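Local coordinates for protein pyruvate formate-lyase 2 (PDB 2F3O) that is of unknown physiological function but belongs to the glycyl radical enzymes and probably has lyase activity, at residues F145-I150 with D440-N445; Q324-Q329 with Y630-N635; I444-A449 with I540-I545; M132-Q137 with V494-N499; L139-V144 with Y464-K469. One frame throughout, in Å; residues are numbered along the deposited sequence.

Interaction 1 of 5, residues F145-I150 with D440-N445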
# COMPACT_ATOMS: atom_id res chain seq x y z
N PHE A 145 3.51 -36.86 -5.40
CA PHE A 145 2.65 -36.10 -4.49
C PHE A 145 1.19 -36.22 -4.89
O PHE A 145 0.88 -36.53 -6.04
CB PHE A 145 3.05 -34.60 -4.44
CG PHE A 145 3.34 -33.98 -5.80
CD1 PHE A 145 2.30 -33.60 -6.65
CD2 PHE A 145 4.63 -33.74 -6.20
CE1 PHE A 145 2.57 -33.04 -7.89
CE2 PHE A 145 4.90 -33.15 -7.43
CZ PHE A 145 3.87 -32.81 -8.27
N VAL A 146 0.29 -35.94 -3.96
CA VAL A 146 -1.07 -35.62 -4.42
C VAL A 146 -1.48 -34.19 -4.03
O VAL A 146 -1.13 -33.70 -2.96
CB VAL A 146 -2.13 -36.74 -4.09
CG1 VAL A 146 -1.66 -37.65 -2.97
CG2 VAL A 146 -3.51 -36.17 -3.81
N LEU A 147 -2.16 -33.52 -4.96
CA LEU A 147 -2.65 -32.16 -4.79
C LEU A 147 -4.17 -32.18 -4.68
O LEU A 147 -4.86 -32.47 -5.65
CB LEU A 147 -2.27 -31.36 -6.04
CG LEU A 147 -1.02 -30.48 -6.15
CD1 LEU A 147 0.06 -30.87 -5.18
CD2 LEU A 147 -0.51 -30.51 -7.59
N THR A 148 -4.70 -31.86 -3.51
CA THR A 148 -6.12 -32.03 -3.30
C THR A 148 -6.97 -30.85 -3.68
O THR A 148 -8.18 -30.95 -3.69
CB THR A 148 -6.45 -32.25 -1.85
OG1 THR A 148 -6.34 -30.99 -1.20
CG2 THR A 148 -5.50 -33.23 -1.24
N GLU A 149 -6.36 -29.71 -3.99
CA GLU A 149 -7.16 -28.50 -4.27
C GLU A 149 -7.85 -28.52 -5.62
O GLU A 149 -8.54 -27.58 -5.96
CB GLU A 149 -6.33 -27.24 -4.11
CG GLU A 149 -5.91 -26.97 -2.69
CD GLU A 149 -4.83 -25.93 -2.59
OE1 GLU A 149 -4.81 -25.17 -1.60
OE2 GLU A 149 -3.98 -25.87 -3.50
N ILE A 150 -7.66 -29.61 -6.36
CA ILE A 150 -8.40 -29.93 -7.58
C ILE A 150 -9.87 -30.06 -7.20
O ILE A 150 -10.77 -29.71 -7.97
CB ILE A 150 -7.95 -31.31 -8.14
CG1 ILE A 150 -6.46 -31.31 -8.42
CG2 ILE A 150 -8.63 -31.64 -9.44
CD1 ILE A 150 -6.15 -30.85 -9.83
N ASP A 440 -5.16 -29.51 4.12
CA ASP A 440 -4.63 -30.69 3.44
C ASP A 440 -4.49 -30.39 1.97
O ASP A 440 -5.12 -31.03 1.15
CB ASP A 440 -5.54 -31.91 3.61
CG ASP A 440 -4.79 -33.22 3.42
OD1 ASP A 440 -3.55 -33.21 3.41
OD2 ASP A 440 -5.44 -34.28 3.29
N ALA A 441 -3.66 -29.42 1.64
CA ALA A 441 -3.62 -28.94 0.27
C ALA A 441 -2.77 -29.85 -0.60
O ALA A 441 -3.05 -30.02 -1.79
CB ALA A 441 -3.11 -27.55 0.21
N ALA A 442 -1.74 -30.43 0.02
CA ALA A 442 -0.96 -31.50 -0.61
C ALA A 442 -0.40 -32.47 0.40
O ALA A 442 -0.30 -32.18 1.59
CB ALA A 442 0.17 -30.94 -1.46
N LEU A 443 -0.04 -33.63 -0.13
CA LEU A 443 0.70 -34.67 0.60
C LEU A 443 1.92 -35.04 -0.25
O LEU A 443 1.79 -35.29 -1.44
CB LEU A 443 -0.20 -35.89 0.84
CG LEU A 443 -1.44 -35.62 1.73
CD1 LEU A 443 -2.74 -35.87 0.99
CD2 LEU A 443 -1.36 -36.38 3.05
N ILE A 444 3.10 -35.05 0.34
CA ILE A 444 4.32 -35.27 -0.44
C ILE A 444 5.07 -36.53 -0.05
O ILE A 444 5.38 -36.74 1.13
CB ILE A 444 5.26 -34.07 -0.31
CG1 ILE A 444 4.64 -32.85 -0.97
CG2 ILE A 444 6.62 -34.37 -0.91
CD1 ILE A 444 5.27 -31.57 -0.52
N ASN A 445 5.37 -37.36 -1.04
CA ASN A 445 6.18 -38.55 -0.85
C ASN A 445 7.63 -38.17 -0.77
O ASN A 445 8.29 -38.04 -1.80
CB ASN A 445 5.99 -39.49 -2.04
CG ASN A 445 6.66 -40.82 -1.85
OD1 ASN A 445 7.19 -41.12 -0.77
ND2 ASN A 445 6.63 -41.64 -2.91
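Thr148 reaches across to Asp440 at one end of an antiparallel strand pair, in which strand 145-147 forms the border, within this chain, of a four-stranded mixed sheet beside strand 435-445. The sheet is consistent with one half of the barrel known from the glycyl radical enzymes. Asp440 O receives Thr148 OG1 at 2.6 Å, the hydroxyl tilted 17° from the carbonyl plane. A chi1 of 75° sets OG1 between the backbone N and the carbonyl carbon of Thr148, where it can reach this oxygen. An alanine here removes OG1 and CG2, and Asp440 O would probably be left without its hydroxyl donor. The carboxylate of Asp440 is engaged by Gln541 NE2 and by a bound glycerol. Next, Ala441 O accepts Thr148 N at 3.0 Å. The methyl of Ala441 abuts the Glu149 carboxylate, CB to OE1 3.4 Å, while OE1 bonds to Ser438 OG and OE2 to Ser498 OG. Ala442 and Leu147 form a non-hydrogen-bonded pair, with Leu147 CD1 3.7 Å from Ala442 CB. Leu443 and Val146 then make the hydrogen-bonded pair: Leu443 N to Val146 O and Val146 N to Leu443 O both measure 3.0 Å. Their side chains occupy the face opposite that of Ala442 and Ile444. Ile444 faces Phe145, whose ring leads away to Ile135, Ile138 and Val494, and the two side chains meet near their bases, Ile444 CG1 to Phe145 CB 4.2 Å.

Interaction 2 of 5, residues Q324-Q329 with Y630-N635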
# COMPACT_ATOMS: atom_id res chain seq x y z
N GLN A 324 -7.63 -45.65 -2.42
CA GLN A 324 -6.38 -46.24 -1.97
C GLN A 324 -5.61 -45.24 -1.14
O GLN A 324 -4.93 -45.61 -0.19
CB GLN A 324 -5.53 -46.69 -3.15
CG GLN A 324 -6.00 -47.97 -3.83
CD GLN A 324 -5.39 -48.15 -5.22
OE1 GLN A 324 -4.42 -47.47 -5.59
NE2 GLN A 324 -5.95 -49.08 -6.00
N TYR A 325 -5.71 -43.96 -1.51
CA TYR A 325 -4.92 -42.92 -0.87
C TYR A 325 -5.67 -42.30 0.30
O TYR A 325 -5.06 -41.68 1.17
CB TYR A 325 -4.52 -41.84 -1.86
CG TYR A 325 -3.51 -42.26 -2.91
CD1 TYR A 325 -3.91 -42.87 -4.08
CD2 TYR A 325 -2.15 -42.00 -2.74
CE1 TYR A 325 -2.98 -43.26 -5.07
CE2 TYR A 325 -1.21 -42.36 -3.73
CZ TYR A 325 -1.64 -43.00 -4.88
OH TYR A 325 -0.75 -43.36 -5.86
N PHE A 326 -6.98 -42.49 0.33
CA PHE A 326 -7.80 -41.92 1.41
C PHE A 326 -8.81 -42.91 2.00
O PHE A 326 -9.96 -42.54 2.27
CB PHE A 326 -8.52 -40.64 0.93
CG PHE A 326 -7.59 -39.59 0.41
CD1 PHE A 326 -7.33 -39.47 -0.95
CD2 PHE A 326 -6.95 -38.72 1.27
CE1 PHE A 326 -6.45 -38.51 -1.43
CE2 PHE A 326 -6.08 -37.76 0.80
CZ PHE A 326 -5.83 -37.66 -0.55
N SER A 327 -8.37 -44.15 2.23
CA SER A 327 -9.25 -45.25 2.67
C SER A 327 -9.81 -45.02 4.05
O SER A 327 -9.14 -44.44 4.91
CB SER A 327 -8.47 -46.57 2.70
OG SER A 327 -9.31 -47.67 2.39
N GLY A 328 -11.04 -45.45 4.28
CA GLY A 328 -11.61 -45.31 5.60
C GLY A 328 -12.64 -44.23 5.72
O GLY A 328 -12.86 -43.70 6.81
N GLN A 329 -13.27 -43.92 4.60
CA GLN A 329 -14.43 -43.02 4.55
C GLN A 329 -14.16 -41.66 5.21
O GLN A 329 -14.87 -41.25 6.13
CB GLN A 329 -15.65 -43.69 5.18
CG GLN A 329 -16.05 -44.96 4.48
CD GLN A 329 -17.25 -45.60 5.13
OE1 GLN A 329 -17.36 -45.63 6.37
NE2 GLN A 329 -18.15 -46.13 4.32
N TYR A 630 1.34 -35.82 8.24
CA TYR A 630 0.33 -36.81 8.49
C TYR A 630 0.00 -37.46 7.17
O TYR A 630 0.12 -36.80 6.14
CB TYR A 630 -0.91 -36.22 9.20
CG TYR A 630 -1.72 -35.23 8.42
CD1 TYR A 630 -2.73 -35.64 7.55
CD2 TYR A 630 -1.50 -33.88 8.59
CE1 TYR A 630 -3.46 -34.73 6.84
CE2 TYR A 630 -2.25 -32.95 7.91
CZ TYR A 630 -3.21 -33.38 7.02
OH TYR A 630 -3.94 -32.44 6.34
N PRO A 631 -0.38 -38.75 7.18
CA PRO A 631 -0.43 -39.45 5.92
C PRO A 631 -1.75 -39.59 5.17
O PRO A 631 -1.69 -39.84 3.97
CB PRO A 631 0.02 -40.85 6.32
CG PRO A 631 -0.48 -41.01 7.69
CD PRO A 631 -0.64 -39.66 8.31
N MET A 632 -2.89 -39.45 5.85
CA MET A 632 -4.15 -40.11 5.42
C MET A 632 -3.86 -41.58 5.20
O MET A 632 -3.26 -42.21 6.07
CB MET A 632 -4.82 -39.47 4.18
CG MET A 632 -5.22 -38.00 4.36
SD MET A 632 -6.07 -37.62 5.91
CE MET A 632 -7.60 -38.54 5.72
N THR A 633 -4.22 -42.15 4.06
CA THR A 633 -3.65 -43.46 3.73
C THR A 633 -2.75 -43.37 2.51
O THR A 633 -2.56 -44.36 1.82
CB THR A 633 -4.69 -44.64 3.58
OG1 THR A 633 -5.47 -44.48 2.40
CG2 THR A 633 -5.60 -44.74 4.79
N THR A 634 -2.19 -42.19 2.26
CA THR A 634 -1.29 -42.02 1.12
C THR A 634 0.07 -42.62 1.37
O THR A 634 0.84 -42.78 0.44
CB THR A 634 -1.05 -40.54 0.71
OG1 THR A 634 -0.21 -39.90 1.68
CG2 THR A 634 -2.35 -39.77 0.56
N ASN A 635 0.38 -42.95 2.62
CA ASN A 635 1.61 -43.68 2.91
C ASN A 635 1.56 -45.06 2.27
O ASN A 635 2.59 -45.57 1.82
CB ASN A 635 1.89 -43.81 4.40
CG ASN A 635 0.92 -44.72 5.08
OD1 ASN A 635 -0.29 -44.62 4.88
ND2 ASN A 635 1.44 -45.63 5.89
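Thr633 joins the end of helix 322-325 to the start of helix 634-640 through polar bonds that converge on its hydroxyl. OG1 donates to Gln324 O at 2.9 Å, lying above that carbonyl plane, and accepts Ser327 N at 2.9 Å with an N-H...O angle of 162°. Although Thr633 holds the N-cap position, its side chain makes no capping bond, the hydroxyl serving the other segment. A valine in its place would probably leave Ser327 N without an acceptor and Gln324 O without this donor. Thr633 N adds a weak bond to Tyr325 O. A type II' beta turn from Pro631 to Thr634 shapes the approach, Pro631 O being gripped by both N and OG1 of Thr634.

The apolar contacts lie alongside. Met632 CG comes up at the edge of the Phe326 ring, 3.6 Å from CD2, whereas Thr634 CG2 sits over one face of that ring. Thr634 CB meets the Tyr325 edge in plane, 3.9 Å from CD2, the side chains crossing at about a right angle.

Leu443 of strand 435-445 packs on Phe326 and Thr634, and Val543 of strand 535-543 on Thr634. Gly328 O accepts Trp753 NE1, next in sequence to Gly752, the predicted radical site, which suggests that this helix-to-helix junction lies between the sheet and the glycyl loop.

Interaction 3 of 5, residues I444-A449 with I540-I545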
# COMPACT_ATOMS: atom_id res chain seq x y z
N ILE A 444 3.10 -35.05 0.34
CA ILE A 444 4.32 -35.27 -0.44
C ILE A 444 5.07 -36.53 -0.05
O ILE A 444 5.38 -36.74 1.13
CB ILE A 444 5.26 -34.07 -0.31
CG1 ILE A 444 4.64 -32.85 -0.97
CG2 ILE A 444 6.62 -34.37 -0.91
CD1 ILE A 444 5.27 -31.57 -0.52
N ASN A 445 5.37 -37.36 -1.04
CA ASN A 445 6.18 -38.55 -0.85
C ASN A 445 7.63 -38.17 -0.77
O ASN A 445 8.29 -38.04 -1.80
CB ASN A 445 5.99 -39.49 -2.04
CG ASN A 445 6.66 -40.82 -1.85
OD1 ASN A 445 7.19 -41.12 -0.77
ND2 ASN A 445 6.63 -41.64 -2.91
N VAL A 446 8.16 -38.02 0.45
CA VAL A 446 9.55 -37.61 0.59
C VAL A 446 10.51 -38.78 0.37
O VAL A 446 11.70 -38.58 0.18
CB VAL A 446 9.82 -36.89 1.92
CG1 VAL A 446 8.65 -36.04 2.28
CG2 VAL A 446 10.12 -37.89 3.04
N ALA A 447 9.97 -40.00 0.37
CA ALA A 447 10.77 -41.16 -0.01
C ALA A 447 11.17 -41.05 -1.47
O ALA A 447 12.32 -41.34 -1.83
CB ALA A 447 10.04 -42.45 0.27
N LYS A 448 10.26 -40.56 -2.29
CA LYS A 448 10.58 -40.31 -3.67
C LYS A 448 11.73 -39.32 -3.82
O LYS A 448 12.45 -39.36 -4.81
CB LYS A 448 9.33 -39.86 -4.42
CG LYS A 448 9.40 -40.00 -5.93
CD LYS A 448 9.75 -41.40 -6.37
CE LYS A 448 8.57 -42.33 -6.21
NZ LYS A 448 8.89 -43.73 -6.54
N ALA A 449 11.93 -38.44 -2.84
CA ALA A 449 13.02 -37.47 -2.91
C ALA A 449 14.36 -38.18 -2.81
O ALA A 449 15.27 -37.90 -3.58
CB ALA A 449 12.90 -36.41 -1.83
N ILE A 540 0.93 -28.24 3.66
CA ILE A 540 1.40 -29.39 2.88
C ILE A 540 2.15 -30.40 3.73
O ILE A 540 2.81 -30.02 4.69
CB ILE A 540 2.20 -28.99 1.61
CG1 ILE A 540 3.44 -28.19 1.99
CG2 ILE A 540 1.34 -28.21 0.64
CD1 ILE A 540 4.19 -27.69 0.79
N GLN A 541 1.99 -31.69 3.42
CA GLN A 541 2.39 -32.79 4.34
C GLN A 541 3.50 -33.69 3.86
O GLN A 541 3.53 -34.09 2.71
CB GLN A 541 1.21 -33.71 4.63
CG GLN A 541 0.28 -33.21 5.68
CD GLN A 541 -0.31 -31.84 5.38
OE1 GLN A 541 0.14 -30.85 5.93
NE2 GLN A 541 -1.28 -31.78 4.48
N ALA A 542 4.40 -34.03 4.78
CA ALA A 542 5.46 -34.98 4.48
C ALA A 542 5.02 -36.40 4.79
O ALA A 542 4.60 -36.71 5.89
CB ALA A 542 6.69 -34.65 5.27
N VAL A 543 5.09 -37.27 3.80
CA VAL A 543 4.94 -38.67 4.09
C VAL A 543 6.20 -39.48 3.75
O VAL A 543 6.84 -39.27 2.69
CB VAL A 543 3.60 -39.27 3.56
CG1 VAL A 543 2.79 -38.24 2.79
CG2 VAL A 543 3.82 -40.53 2.76
N GLY A 544 6.59 -40.33 4.69
CA GLY A 544 7.75 -41.22 4.54
C GLY A 544 9.00 -40.68 5.21
O GLY A 544 10.11 -40.89 4.74
N ILE A 545 8.81 -39.97 6.32
CA ILE A 545 9.95 -39.29 6.92
C ILE A 545 10.83 -40.26 7.64
O ILE A 545 12.04 -40.06 7.72
CB ILE A 545 9.55 -38.10 7.82
CG1 ILE A 545 8.65 -38.53 8.98
CG2 ILE A 545 8.84 -37.08 7.01
CD1 ILE A 545 8.73 -37.57 10.15
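Val446 and Ala542 form the apolar centre, CG1 of the valine 3.8 Å from CB of the alanine. A chi1 of -37° places Val446 CG1 beside its own backbone N and CG2 between N and the carbonyl carbon, and CG2 packs against Ile545 CG2 at 4.2 Å. Further back, Ile444 CD1 and Ile540 CD1 approach to 4.2 Å, and both isoleucines lean on Val494 of helix 477-508.

That helix lies in the connection from strand 435-445 to strand 535-543, two parallel neighbours in the sheet, which makes this a beta-alpha-beta crossover. Ile444 pairs with Ala542 and Asn445 with Val543. Ile444 N donates to Gln541 O at 2.6 Å; Ile444 O accepts Val543 N at 2.7 Å; and Val446 N bonds to Val543 O at 2.9 Å, after the chain has left the strand. Gly544, the N-cap of the following helix, has a phi of 98°, a backbone angle at which a side chain would collide with Val543 O.

At the polar edge, Asn445 CG stands anti to the backbone N (chi1 -173°), and OD1 accepts weak capping bonds from Ala447 N and Lys448 N at the start of helix 447-453. Asn445 ND2 donates to Ser143 O and Thr642 OG1.

Interaction 4 of 5, residues M132-Q137 with V494-N499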
# COMPACT_ATOMS: atom_id res chain seq x y z
N MET A 132 -0.22 -25.36 -15.63
CA MET A 132 0.72 -26.31 -15.00
C MET A 132 0.72 -27.69 -15.66
O MET A 132 0.58 -28.70 -14.97
CB MET A 132 0.44 -26.45 -13.49
CG MET A 132 -1.00 -26.89 -13.14
SD MET A 132 -1.49 -26.78 -11.41
CE MET A 132 -1.08 -28.37 -10.77
N PRO A 133 0.92 -27.77 -17.00
CA PRO A 133 0.67 -29.07 -17.59
C PRO A 133 1.72 -30.10 -17.15
O PRO A 133 1.41 -31.28 -16.95
CB PRO A 133 0.73 -28.78 -19.09
CG PRO A 133 1.55 -27.59 -19.24
CD PRO A 133 1.40 -26.79 -17.99
N ASP A 134 2.94 -29.64 -16.91
CA ASP A 134 3.98 -30.51 -16.44
C ASP A 134 3.73 -31.04 -15.03
O ASP A 134 4.19 -32.12 -14.71
CB ASP A 134 5.31 -29.78 -16.49
CG ASP A 134 5.37 -28.61 -15.53
OD1 ASP A 134 4.34 -27.94 -15.27
OD2 ASP A 134 6.48 -28.34 -15.04
N ILE A 135 3.00 -30.31 -14.20
CA ILE A 135 2.72 -30.77 -12.84
C ILE A 135 1.59 -31.81 -12.84
O ILE A 135 1.72 -32.87 -12.22
CB ILE A 135 2.45 -29.60 -11.88
CG1 ILE A 135 3.68 -28.72 -11.84
CG2 ILE A 135 2.17 -30.09 -10.46
CD1 ILE A 135 3.73 -27.83 -10.65
N MET A 136 0.52 -31.52 -13.59
CA MET A 136 -0.61 -32.46 -13.77
C MET A 136 -0.17 -33.83 -14.25
O MET A 136 -0.73 -34.85 -13.85
CB MET A 136 -1.63 -31.91 -14.76
CG MET A 136 -2.11 -30.54 -14.38
SD MET A 136 -3.15 -30.54 -12.91
CE MET A 136 -4.67 -30.95 -13.73
N GLN A 137 0.85 -33.85 -15.11
CA GLN A 137 1.41 -35.08 -15.60
C GLN A 137 2.07 -35.90 -14.47
O GLN A 137 1.87 -37.12 -14.36
CB GLN A 137 2.40 -34.78 -16.71
CG GLN A 137 2.77 -35.96 -17.57
CD GLN A 137 4.23 -35.95 -17.89
OE1 GLN A 137 5.06 -35.89 -16.99
NE2 GLN A 137 4.57 -35.99 -19.16
N VAL A 494 5.27 -28.70 -5.62
CA VAL A 494 3.91 -28.62 -5.09
C VAL A 494 3.53 -27.20 -4.70
O VAL A 494 2.35 -26.86 -4.80
CB VAL A 494 3.52 -29.69 -4.00
CG1 VAL A 494 4.44 -30.83 -4.04
CG2 VAL A 494 3.49 -29.12 -2.62
N VAL A 495 4.49 -26.36 -4.34
CA VAL A 495 4.10 -24.99 -4.05
C VAL A 495 3.68 -24.27 -5.32
O VAL A 495 2.70 -23.56 -5.29
CB VAL A 495 5.08 -24.17 -3.19
CG1 VAL A 495 5.51 -24.96 -1.96
CG2 VAL A 495 6.26 -23.69 -3.99
N ARG A 496 4.36 -24.52 -6.43
CA ARG A 496 3.91 -23.98 -7.70
C ARG A 496 2.52 -24.52 -8.05
O ARG A 496 1.63 -23.75 -8.43
CB ARG A 496 4.88 -24.28 -8.84
CG ARG A 496 4.39 -23.74 -10.17
CD ARG A 496 5.50 -23.60 -11.21
NE ARG A 496 5.44 -24.67 -12.19
CZ ARG A 496 6.25 -25.72 -12.18
NH1 ARG A 496 6.11 -26.66 -13.09
NH2 ARG A 496 7.19 -25.83 -11.25
N GLY A 497 2.32 -25.82 -7.87
CA GLY A 497 1.07 -26.45 -8.24
C GLY A 497 -0.10 -25.97 -7.40
O GLY A 497 -1.16 -25.66 -7.94
N SER A 498 0.10 -25.86 -6.09
CA SER A 498 -0.98 -25.53 -5.21
C SER A 498 -1.39 -24.08 -5.40
O SER A 498 -2.55 -23.74 -5.25
CB SER A 498 -0.57 -25.76 -3.77
OG SER A 498 -1.46 -25.14 -2.86
N ASN A 499 -0.42 -23.24 -5.74
CA ASN A 499 -0.68 -21.84 -5.98
C ASN A 499 -1.48 -21.62 -7.24
O ASN A 499 -2.41 -20.81 -7.25
CB ASN A 499 0.62 -21.06 -6.00
CG ASN A 499 1.12 -20.76 -4.60
OD1 ASN A 499 0.35 -20.81 -3.65
ND2 ASN A 499 2.41 -20.46 -4.47
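Asp134 and Arg496 are brought tip to tip by their torsions: Asp134 CG stands between its backbone N and carbonyl carbon (chi1 65°), while Arg496 CG stands anti to its backbone N and the chain bends at chi3 (103°). The resulting salt bridge joins Asp134 OD2 to Arg496 NH1 at 2.6 Å. Asp134 OD1 lies 3.1 Å from Arg496 NH1. The acid meets the guanidinium at its edge, and the two planes are nearly coplanar, 29° apart.

Ile135, the next residue, takes a face of the same group. Its CD1 sits 3.5 Å above the guanidinium plane of Arg496, over the centre, and CG1 comes 3.4 Å from NH1. Beside this, Met132 lies against the backbone of Gly497, SD 3.7 Å from O and CE 3.8 Å from CA. With no side chain on Gly497, the thioether can rest directly on the helix. The contact packs the start of helix 133-140 across helix 477-508, the short axes passing 10.1 Å apart. Val187 of the second subunit also packs on Arg496.

Because Asp134 is exposed, solvent probably weakens the ion pair in part, whereas the apolar cover of Ile135 on one face is likely to strengthen the attraction and to limit how far the guanidinium can turn.

Interaction 5 of 5, residues L139-V144 with Y464-K469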
# COMPACT_ATOMS: atom_id res chain seq x y z
N LEU A 139 1.55 -35.45 -11.25
CA LEU A 139 0.52 -35.68 -10.24
C LEU A 139 -0.12 -37.03 -10.50
O LEU A 139 -0.26 -37.86 -9.61
CB LEU A 139 -0.55 -34.60 -10.31
CG LEU A 139 -1.91 -34.84 -9.66
CD1 LEU A 139 -1.82 -34.94 -8.15
CD2 LEU A 139 -2.87 -33.74 -10.05
N TYR A 140 -0.47 -37.26 -11.75
CA TYR A 140 -1.26 -38.41 -12.11
C TYR A 140 -0.49 -39.72 -12.09
O TYR A 140 -1.11 -40.77 -12.07
CB TYR A 140 -1.96 -38.17 -13.44
CG TYR A 140 -3.19 -37.32 -13.26
CD1 TYR A 140 -3.58 -36.38 -14.22
CD2 TYR A 140 -3.97 -37.44 -12.10
CE1 TYR A 140 -4.71 -35.59 -14.02
CE2 TYR A 140 -5.09 -36.67 -11.91
CZ TYR A 140 -5.45 -35.75 -12.87
OH TYR A 140 -6.58 -34.99 -12.66
N THR A 141 0.83 -39.67 -12.05
CA THR A 141 1.60 -40.90 -11.87
C THR A 141 1.46 -41.46 -10.45
O THR A 141 1.96 -42.55 -10.17
CB THR A 141 3.09 -40.67 -12.07
OG1 THR A 141 3.56 -39.80 -11.04
CG2 THR A 141 3.38 -40.08 -13.43
N GLY A 142 0.83 -40.71 -9.54
CA GLY A 142 0.57 -41.14 -8.18
C GLY A 142 1.80 -41.34 -7.31
O GLY A 142 1.69 -41.68 -6.13
N SER A 143 2.98 -41.11 -7.87
CA SER A 143 4.22 -41.55 -7.25
C SER A 143 4.93 -40.51 -6.38
O SER A 143 5.67 -40.88 -5.47
CB SER A 143 5.18 -42.01 -8.33
OG SER A 143 5.22 -41.09 -9.39
N VAL A 144 4.71 -39.22 -6.66
CA VAL A 144 5.50 -38.18 -5.99
C VAL A 144 4.69 -37.29 -5.00
O VAL A 144 5.12 -37.04 -3.88
CB VAL A 144 6.44 -37.41 -7.00
CG1 VAL A 144 5.67 -36.97 -8.22
CG2 VAL A 144 7.17 -36.26 -6.35
N TYR A 464 10.81 -42.05 -14.75
CA TYR A 464 10.28 -40.71 -14.67
C TYR A 464 11.39 -39.75 -14.34
O TYR A 464 11.99 -39.85 -13.27
CB TYR A 464 9.28 -40.62 -13.53
CG TYR A 464 8.02 -41.42 -13.70
CD1 TYR A 464 7.40 -41.99 -12.59
CD2 TYR A 464 7.45 -41.60 -14.94
CE1 TYR A 464 6.24 -42.72 -12.73
CE2 TYR A 464 6.29 -42.33 -15.09
CZ TYR A 464 5.70 -42.89 -13.98
OH TYR A 464 4.55 -43.60 -14.13
N GLU A 465 11.67 -38.80 -15.24
CA GLU A 465 12.65 -37.75 -14.91
C GLU A 465 11.99 -36.53 -14.25
O GLU A 465 11.74 -35.52 -14.90
CB GLU A 465 13.42 -37.31 -16.16
CG GLU A 465 13.80 -38.44 -17.10
CD GLU A 465 14.73 -37.97 -18.21
OE1 GLU A 465 15.85 -37.49 -17.88
OE2 GLU A 465 14.34 -38.07 -19.40
N PHE A 466 11.68 -36.63 -12.96
CA PHE A 466 10.91 -35.59 -12.29
C PHE A 466 11.77 -34.90 -11.25
O PHE A 466 11.35 -33.91 -10.66
CB PHE A 466 9.70 -36.17 -11.54
CG PHE A 466 8.66 -36.84 -12.41
CD1 PHE A 466 7.71 -37.66 -11.82
CD2 PHE A 466 8.61 -36.67 -13.79
CE1 PHE A 466 6.74 -38.30 -12.59
CE2 PHE A 466 7.65 -37.30 -14.56
CZ PHE A 466 6.71 -38.11 -13.96
N GLY A 467 12.96 -35.42 -10.99
CA GLY A 467 13.78 -34.87 -9.93
C GLY A 467 14.78 -33.85 -10.43
O GLY A 467 14.92 -33.66 -11.63
N ALA A 468 15.47 -33.20 -9.50
CA ALA A 468 16.54 -32.28 -9.84
C ALA A 468 17.65 -33.08 -10.51
O ALA A 468 17.85 -34.25 -10.20
CB ALA A 468 17.06 -31.61 -8.60
N LYS A 469 18.40 -32.46 -11.41
CA LYS A 469 19.46 -33.21 -12.06
C LYS A 469 20.70 -33.25 -11.19
O LYS A 469 21.70 -32.64 -11.52
CB LYS A 469 19.77 -32.64 -13.44
CG LYS A 469 18.75 -33.01 -14.53
CD LYS A 469 18.17 -34.41 -14.30
CE LYS A 469 17.56 -34.99 -15.57
NZ LYS A 469 16.87 -33.91 -16.33
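The turn that follows helix 133-140 meets the irregular connection between helices 447-453 and 477-508, with Thr141 set against two aromatic rings, those of Tyr464 and Phe466. CG2 of Thr141 lies over one face of Tyr464, displaced toward the rim: a CH-pi contact with 4.1 Å from the methyl to the ring centroid, 26° off the ring normal. The same methyl touches Phe466 differently, at its edge and in its plane, 3.9 Å from CZ. One small group is thus held by a face and an edge together. The rings are linked within their own segment, since CB of Tyr464 rests 3.5 Å above the centre of the Phe466 ring.

Thr141 OG1 lies between the backbone N and the carbonyl carbon (chi1 65°), the position that leaves CG2 anti to the carbonyl carbon. From there OG1 comes 3.8 Å from Phe466 CE1, bonds to Ile138 O in the last turn of the helix, and accepts a weak bond from Ser143 N. Ser143 OG approaches Tyr464 CE1 to 3.9 Å, and Val144 CG1 reaches Phe466 CD1 at 4.2 Å, so packing continues past the turn toward strand 145-147.

Gly142 leaves the helix with a phi of 67°, and its N bonds to Leu139 O. On the other side, Phe466 O accepts from His489 NE2 of helix 477-508, tying the connection to the helix it precedes. A glycine of positive phi just after the last turn is a common way for a helix to end, and here a threonine methyl on an aromatic face docks a loop on that ending.

How the interactions relate
Interactions 1 and 3 lie on either side of strand 435-445 and share Ile444 and Asn445. Interaction 4 sets helix 477-508 against their apolar face, Val494 CG1 coming 3.7 Å from Ile444 CG1 and 3.6 Å from Phe145 CD2. Asn445 N bonds to Val144 O (2.9 Å), which links the sheet to interaction 5. Interaction 2 meets the other face, Phe326 CE2 lying 3.8 Å from Leu443 CD1, and Tyr630 OH is 3.0 Å from Asp440 OD1. Separately, Tyr325 OH to Gly142 O (3.0 Å) joins interactions 2 and 5. A bound glycerol, probably from the crystallisation liquor, lies about 3 Å from the side chains of Asp440 and Met632 and may mark a pocket between interactions 1 and 2.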